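Local coordinates for protein esterase (Sinorhizobium meliloti 1021, PDB 4TX1) that hydrolyses acetyl esters as a carbohydrate acetylesterase of the SGNH (GDSL-like) hydrolase family, probably with arylesterase activity as well, at residues R121-V126 with D180-G185; L125-D130 with P139-V144. All coordinates share one frame; numbering follows the deposited sequence.

Contact 1: residues R121-V126 with D180-G185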
loop_
_atom_site.group_PDB
_atom_site.type_symbol
_atom_site.label_atom_id
_atom_site.label_comp_id
_atom_site.label_asym_id
_atom_site.label_seq_id
_atom_site.Cartn_x
_atom_site.Cartn_y
_atom_site.Cartn_z
ATOM N N ARG A 121 -7.025 -17.687 -7.684
ATOM C CA ARG A 121 -7.364 -16.427 -7.052
ATOM C C ARG A 121 -8.076 -15.466 -8.033
ATOM O O ARG A 121 -9.027 -14.877 -7.671
ATOM C CB ARG A 121 -6.128 -15.774 -6.470
ATOM C CG ARG A 121 -6.378 -14.393 -5.940
ATOM C CD ARG A 121 -7.207 -14.390 -4.685
ATOM N NE ARG A 121 -7.177 -13.091 -4.066
ATOM C CZ ARG A 121 -8.198 -12.498 -3.513
ATOM N NH1 ARG A 121 -9.364 -13.070 -3.490
ATOM N NH2 ARG A 121 -8.024 -11.303 -3.045
ATOM N N LEU A 122 -7.568 -15.351 -9.266
ATOM C CA LEU A 122 -8.179 -14.529 -10.256
ATOM C C LEU A 122 -9.620 -14.980 -10.515
ATOM O O LEU A 122 -10.522 -14.170 -10.650
ATOM C CB LEU A 122 -7.360 -14.479 -11.561
ATOM C CG LEU A 122 -5.931 -13.936 -11.403
ATOM C CD1 LEU A 122 -5.242 -13.980 -12.784
ATOM C CD2 LEU A 122 -5.869 -12.525 -10.837
ATOM N N VAL A 123 -9.821 -16.297 -10.611
ATOM C CA VAL A 123 -11.195 -16.790 -10.863
ATOM C C VAL A 123 -12.087 -16.296 -9.737
ATOM O O VAL A 123 -13.202 -15.831 -9.964
ATOM C CB VAL A 123 -11.231 -18.339 -10.997
ATOM C CG1 VAL A 123 -12.700 -18.793 -11.053
ATOM C CG2 VAL A 123 -10.427 -18.706 -12.265
ATOM N N ASN A 124 -11.640 -16.484 -8.508
ATOM C CA ASN A 124 -12.468 -16.064 -7.348
ATOM C C ASN A 124 -12.753 -14.549 -7.308
ATOM O O ASN A 124 -13.838 -14.142 -6.898
ATOM C CB ASN A 124 -11.785 -16.512 -6.046
ATOM C CG ASN A 124 -11.912 -18.034 -5.842
ATOM O OD1 ASN A 124 -13.018 -18.613 -6.073
ATOM N ND2 ASN A 124 -10.817 -18.687 -5.478
ATOM N N LEU A 125 -11.777 -13.730 -7.761
ATOM C CA LEU A 125 -11.988 -12.286 -7.866
ATOM C C LEU A 125 -13.113 -11.977 -8.827
ATOM O O LEU A 125 -13.882 -11.034 -8.612
ATOM C CB LEU A 125 -10.667 -11.545 -8.244
ATOM C CG LEU A 125 -9.670 -11.522 -7.086
ATOM C CD1 LEU A 125 -8.313 -11.073 -7.702
ATOM C CD2 LEU A 125 -10.121 -10.572 -5.961
ATOM N N VAL A 126 -13.225 -12.722 -9.932
ATOM C CA VAL A 126 -14.280 -12.506 -10.889
ATOM C C VAL A 126 -15.637 -12.905 -10.218
ATOM O O VAL A 126 -16.636 -12.120 -10.299
ATOM C CB VAL A 126 -14.085 -13.317 -12.190
ATOM C CG1 VAL A 126 -15.300 -13.142 -13.077
ATOM C CG2 VAL A 126 -12.809 -12.842 -12.928
ATOM N N ASP A 180 -11.720 -27.502 -14.607
ATOM C CA ASP A 180 -12.732 -28.559 -14.296
ATOM C C ASP A 180 -13.256 -28.419 -12.855
ATOM O O ASP A 180 -14.465 -28.468 -12.638
ATOM C CB ASP A 180 -12.108 -29.948 -14.566
ATOM C CG ASP A 180 -13.137 -31.100 -14.392
ATOM O OD1 ASP A 180 -14.330 -30.943 -14.806
ATOM O OD2 ASP A 180 -12.757 -32.127 -13.816
ATOM N N GLU A 181 -12.360 -28.170 -11.908
ATOM C CA GLU A 181 -12.656 -27.996 -10.477
ATOM C C GLU A 181 -13.532 -26.791 -10.251
ATOM O O GLU A 181 -14.525 -26.857 -9.539
ATOM C CB GLU A 181 -11.355 -27.969 -9.729
ATOM C CG GLU A 181 -11.445 -27.860 -8.219
ATOM C CD GLU A 181 -10.130 -27.328 -7.640
ATOM O OE1 GLU A 181 -10.203 -26.473 -6.709
ATOM O OE2 GLU A 181 -9.027 -27.738 -8.161
ATOM N N LEU A 182 -13.303 -25.707 -11.011
ATOM C CA LEU A 182 -14.003 -24.475 -10.820
ATOM C C LEU A 182 -15.085 -24.159 -11.848
ATOM O O LEU A 182 -15.605 -23.043 -11.864
ATOM C CB LEU A 182 -12.961 -23.297 -10.812
ATOM C CG LEU A 182 -11.849 -23.318 -9.753
ATOM C CD1 LEU A 182 -10.956 -22.069 -9.889
ATOM C CD2 LEU A 182 -12.436 -23.448 -8.365
ATOM N N ASP A 183 -15.450 -25.090 -12.713
ATOM C CA ASP A 183 -16.432 -24.745 -13.714
ATOM C C ASP A 183 -16.127 -23.605 -14.621
ATOM O O ASP A 183 -16.964 -22.728 -14.881
ATOM C CB ASP A 183 -17.740 -24.407 -13.036
ATOM C CG ASP A 183 -18.743 -25.395 -13.345
ATOM O OD1 ASP A 183 -18.616 -26.498 -12.754
ATOM O OD2 ASP A 183 -19.559 -25.077 -14.246
ATOM N N CYS A 184 -14.906 -23.606 -15.129
ATOM C CA CYS A 184 -14.466 -22.654 -16.106
ATOM C C CYS A 184 -14.197 -23.450 -17.398
ATOM O O CYS A 184 -13.889 -24.667 -17.347
ATOM C CB CYS A 184 -13.060 -22.094 -15.673
ATOM S SG CYS A 184 -13.212 -20.975 -14.296
ATOM N N GLY A 185 -14.150 -22.715 -18.514
ATOM C CA GLY A 185 -13.581 -23.270 -19.748
ATOM C C GLY A 185 -12.082 -23.354 -19.678
ATOM O O GLY A 185 -11.422 -22.625 -18.885
#

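Contact 2: residues L125-D130 with P139-V144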
loop_
_atom_site.group_PDB
_atom_site.type_symbol
_atom_site.label_atom_id
_atom_site.label_comp_id
_atom_site.label_asym_id
_atom_site.label_seq_id
_atom_site.Cartn_x
_atom_site.Cartn_y
_atom_site.Cartn_z
ATOM N N LEU A 125 -11.777 -13.730 -7.761
ATOM C CA LEU A 125 -11.988 -12.286 -7.866
ATOM C C LEU A 125 -13.113 -11.977 -8.827
ATOM O O LEU A 125 -13.882 -11.034 -8.612
ATOM C CB LEU A 125 -10.667 -11.545 -8.244
ATOM C CG LEU A 125 -9.670 -11.522 -7.086
ATOM C CD1 LEU A 125 -8.313 -11.073 -7.702
ATOM C CD2 LEU A 125 -10.121 -10.572 -5.961
ATOM N N VAL A 126 -13.225 -12.722 -9.932
ATOM C CA VAL A 126 -14.280 -12.506 -10.889
ATOM C C VAL A 126 -15.637 -12.905 -10.218
ATOM O O VAL A 126 -16.636 -12.120 -10.299
ATOM C CB VAL A 126 -14.085 -13.317 -12.190
ATOM C CG1 VAL A 126 -15.300 -13.142 -13.077
ATOM C CG2 VAL A 126 -12.809 -12.842 -12.928
ATOM N N ARG A 127 -15.629 -14.058 -9.601
ATOM C CA ARG A 127 -16.852 -14.623 -9.102
ATOM C C ARG A 127 -17.403 -13.833 -7.946
ATOM O O ARG A 127 -18.574 -13.870 -7.684
ATOM C CB ARG A 127 -16.609 -16.046 -8.718
ATOM C CG ARG A 127 -16.188 -16.874 -9.911
ATOM C CD ARG A 127 -17.167 -17.951 -10.150
ATOM N NE ARG A 127 -17.103 -18.601 -11.440
ATOM C CZ ARG A 127 -16.673 -19.829 -11.593
ATOM N NH1 ARG A 127 -16.186 -20.483 -10.573
ATOM N NH2 ARG A 127 -16.716 -20.391 -12.768
ATOM N N ARG A 128 -16.536 -13.132 -7.257
ATOM C CA ARG A 128 -16.982 -12.304 -6.104
ATOM C C ARG A 128 -16.995 -10.826 -6.307
ATOM O O ARG A 128 -17.185 -10.126 -5.328
ATOM C CB ARG A 128 -16.155 -12.600 -4.868
ATOM C CG ARG A 128 -16.085 -14.089 -4.465
ATOM C CD ARG A 128 -17.444 -14.661 -4.169
ATOM N NE ARG A 128 -17.862 -14.648 -2.746
ATOM C CZ ARG A 128 -19.137 -14.498 -2.287
ATOM N NH1 ARG A 128 -20.142 -14.229 -3.153
ATOM N NH2 ARG A 128 -19.397 -14.461 -0.936
ATOM N N HIS A 129 -16.754 -10.367 -7.522
ATOM C CA HIS A 129 -16.674 -8.962 -7.800
ATOM C C HIS A 129 -17.976 -8.260 -7.512
ATOM O O HIS A 129 -19.041 -8.782 -7.894
ATOM C CB HIS A 129 -16.229 -8.699 -9.272
ATOM C CG HIS A 129 -15.873 -7.265 -9.489
ATOM N ND1 HIS A 129 -14.688 -6.729 -9.039
ATOM C CD2 HIS A 129 -16.597 -6.218 -9.964
ATOM C CE1 HIS A 129 -14.683 -5.427 -9.254
ATOM N NE2 HIS A 129 -15.844 -5.072 -9.783
ATOM N N ASP A 130 -17.921 -7.065 -6.932
ATOM C CA ASP A 130 -19.098 -6.227 -6.703
ATOM C C ASP A 130 -19.335 -5.317 -7.890
ATOM O O ASP A 130 -18.840 -4.207 -7.989
ATOM C CB ASP A 130 -18.942 -5.421 -5.399
ATOM C CG ASP A 130 -20.242 -4.728 -4.982
ATOM O OD1 ASP A 130 -21.343 -5.287 -5.272
ATOM O OD2 ASP A 130 -20.148 -3.661 -4.351
ATOM N N PRO A 139 -20.252 -13.693 -15.151
ATOM C CA PRO A 139 -19.587 -13.931 -16.415
ATOM C C PRO A 139 -19.062 -15.359 -16.484
ATOM O O PRO A 139 -18.755 -15.978 -15.463
ATOM C CB PRO A 139 -18.429 -12.944 -16.425
ATOM C CG PRO A 139 -18.480 -12.189 -15.171
ATOM C CD PRO A 139 -19.827 -12.407 -14.568
ATOM N N GLU A 140 -18.960 -15.871 -17.705
ATOM C CA GLU A 140 -18.243 -17.095 -17.936
ATOM C C GLU A 140 -16.735 -16.797 -17.861
ATOM O O GLU A 140 -16.318 -15.661 -18.059
ATOM C CB GLU A 140 -18.559 -17.611 -19.343
ATOM C CG GLU A 140 -20.023 -17.961 -19.510
ATOM C CD GLU A 140 -20.400 -19.176 -18.698
ATOM O OE1 GLU A 140 -19.582 -20.140 -18.610
ATOM O OE2 GLU A 140 -21.532 -19.174 -18.139
ATOM N N ILE A 141 -15.969 -17.817 -17.565
ATOM C CA ILE A 141 -14.494 -17.684 -17.463
ATOM C C ILE A 141 -13.792 -18.757 -18.278
ATOM O O ILE A 141 -14.094 -19.972 -18.140
ATOM C CB ILE A 141 -14.089 -17.805 -15.991
ATOM C CG1 ILE A 141 -14.716 -16.683 -15.147
ATOM C CG2 ILE A 141 -12.568 -17.610 -15.845
ATOM C CD1 ILE A 141 -14.481 -16.845 -13.628
ATOM N N LEU A 142 -12.850 -18.328 -19.097
ATOM C CA LEU A 142 -11.994 -19.198 -19.895
ATOM C C LEU A 142 -10.544 -19.073 -19.409
ATOM O O LEU A 142 -9.964 -17.956 -19.561
ATOM C CB LEU A 142 -12.077 -18.818 -21.322
ATOM C CG LEU A 142 -11.615 -19.707 -22.455
ATOM C CD1 LEU A 142 -11.378 -19.110 -23.828
ATOM C CD2 LEU A 142 -11.263 -21.181 -22.133
ATOM N N ILE A 143 -9.966 -20.185 -19.003
ATOM C CA ILE A 143 -8.580 -20.274 -18.564
ATOM C C ILE A 143 -7.753 -20.763 -19.760
ATOM O O ILE A 143 -7.953 -21.864 -20.253
ATOM C CB ILE A 143 -8.363 -21.179 -17.379
ATOM C CG1 ILE A 143 -9.162 -20.613 -16.198
ATOM C CG2 ILE A 143 -6.876 -21.337 -17.043
ATOM C CD1 ILE A 143 -9.315 -21.513 -14.998
ATOM N N VAL A 144 -6.799 -19.958 -20.193
ATOM C CA VAL A 144 -5.927 -20.349 -21.288
ATOM C C VAL A 144 -4.506 -20.571 -20.775
ATOM O O VAL A 144 -3.856 -19.678 -20.115
ATOM C CB VAL A 144 -5.966 -19.330 -22.414
ATOM C CG1 VAL A 144 -5.081 -19.830 -23.563
ATOM C CG2 VAL A 144 -7.370 -18.989 -22.877
HETATM O O HOH W 1 -18.392 -15.716 -12.864
HETATM O O HOH W 2 -18.257 -18.478 -14.495
#

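Contact 1: residues R121-V126 with D180-G185
Val123, on helix 112-127, sets its side chain against Leu182 and Cys184, and these three residues make the whole contact. Its CG1 does most of the touching, 3.9 Å from Leu182 CD1 and 3.9 Å from Cys184 SG. CG2 of Val123 stands slightly further from the sulfur, at 4.1 Å. With CG1 trans to the backbone N (chi1 172°), Val123 presents both methyls to the sulfur, while the CD1 branch of Leu182 comes over CB and CG1 at a slant.

The turn that ends helix 171-182 sets the spacing of the two partners. Asp183 leaves the helix with positive phi (58°) in a Schellman motif, which ends the helix and leaves Cys184 pointing, like Leu182, at Val123 just before strand 185-188. Further out, Ile141 of strand 140-145 touches both Val123 and Cys184, and Glu120, about a turn earlier on helix 112-127, packs against Leu182.

Across 121-126 and 180-185 the contact is purely apolar, one valine against a leucine and a sulfur, so what it contributes is probably dispersion and the burial of a small nonpolar patch (129 Å² over both sides), with no directional bond between the segments.

Contact 2: residues L125-D130 with P139-V144
Val126 and Ile141 meet tip to tip because their torsions aim their branches at each other: CG1 of Val126 lies trans to its backbone N (chi1 174°), and Ile141 extends CG1 and CD1 with chi2 at 173°. This is helix-on-sheet packing within the three-layer alpha/beta/alpha fold of the SGNH hydrolases. The last turn of helix 112-127 rests on the start of strand 140-145 in the central parallel sheet.

The end methyl of Ile141, CD1, is 3.8 Å from Val126 CB and just as near Val126 CG1. That same CG1 reaches CG of Pro139 at 3.9 Å, so the valine bridges two residues of the strand's entry. Ile95 of the neighbouring strand 94-98 packs on both Val126 and Pro139.

Arg127 lies across Ile141, its NE 3.8 Å from the CD1 methyl. A bend at chi2 (-119°) turns the chain out of line, and its guanidinium then serves two sides. NH1 hydrogen-bonds to the carbonyl O of Leu182, and NH2 makes a weak bond to that of Asp183, both at the end of helix 171-182. Toward the strand it works through water, with both molecules at the guanidinium edge and in its plane.

Water 2 accepts from Arg127 NH2 at 3.0 Å, water 1 more weakly from NE. Both waters donate to one atom, the carbonyl O of Pro139, which lies 2.6 Å from water 1 and 2.7 Å from water 2.

From the N terminus, the chain runs along helix 112-127, whose final turns supply the first segment of both contacts. Leaving the helix, it returns at 139-144, most of strand 140-145, where contact 2 closes a short loop without helix or strand. It then passes through helices 155-160 and 164-168 and along helix 171-182, which runs into 180-185, where contact 1 closes a much longer loop. The loop of contact 2 lies wholly within this one, so the two nest and do not cross. Their first segments overlap at Leu125 and Val126. Backbone bonds of Gly185 with Ile141 and Ile143 pair the second segments as adjacent parallel strands, and both contacts pack helix 112-127 over them, at the sheet's edge.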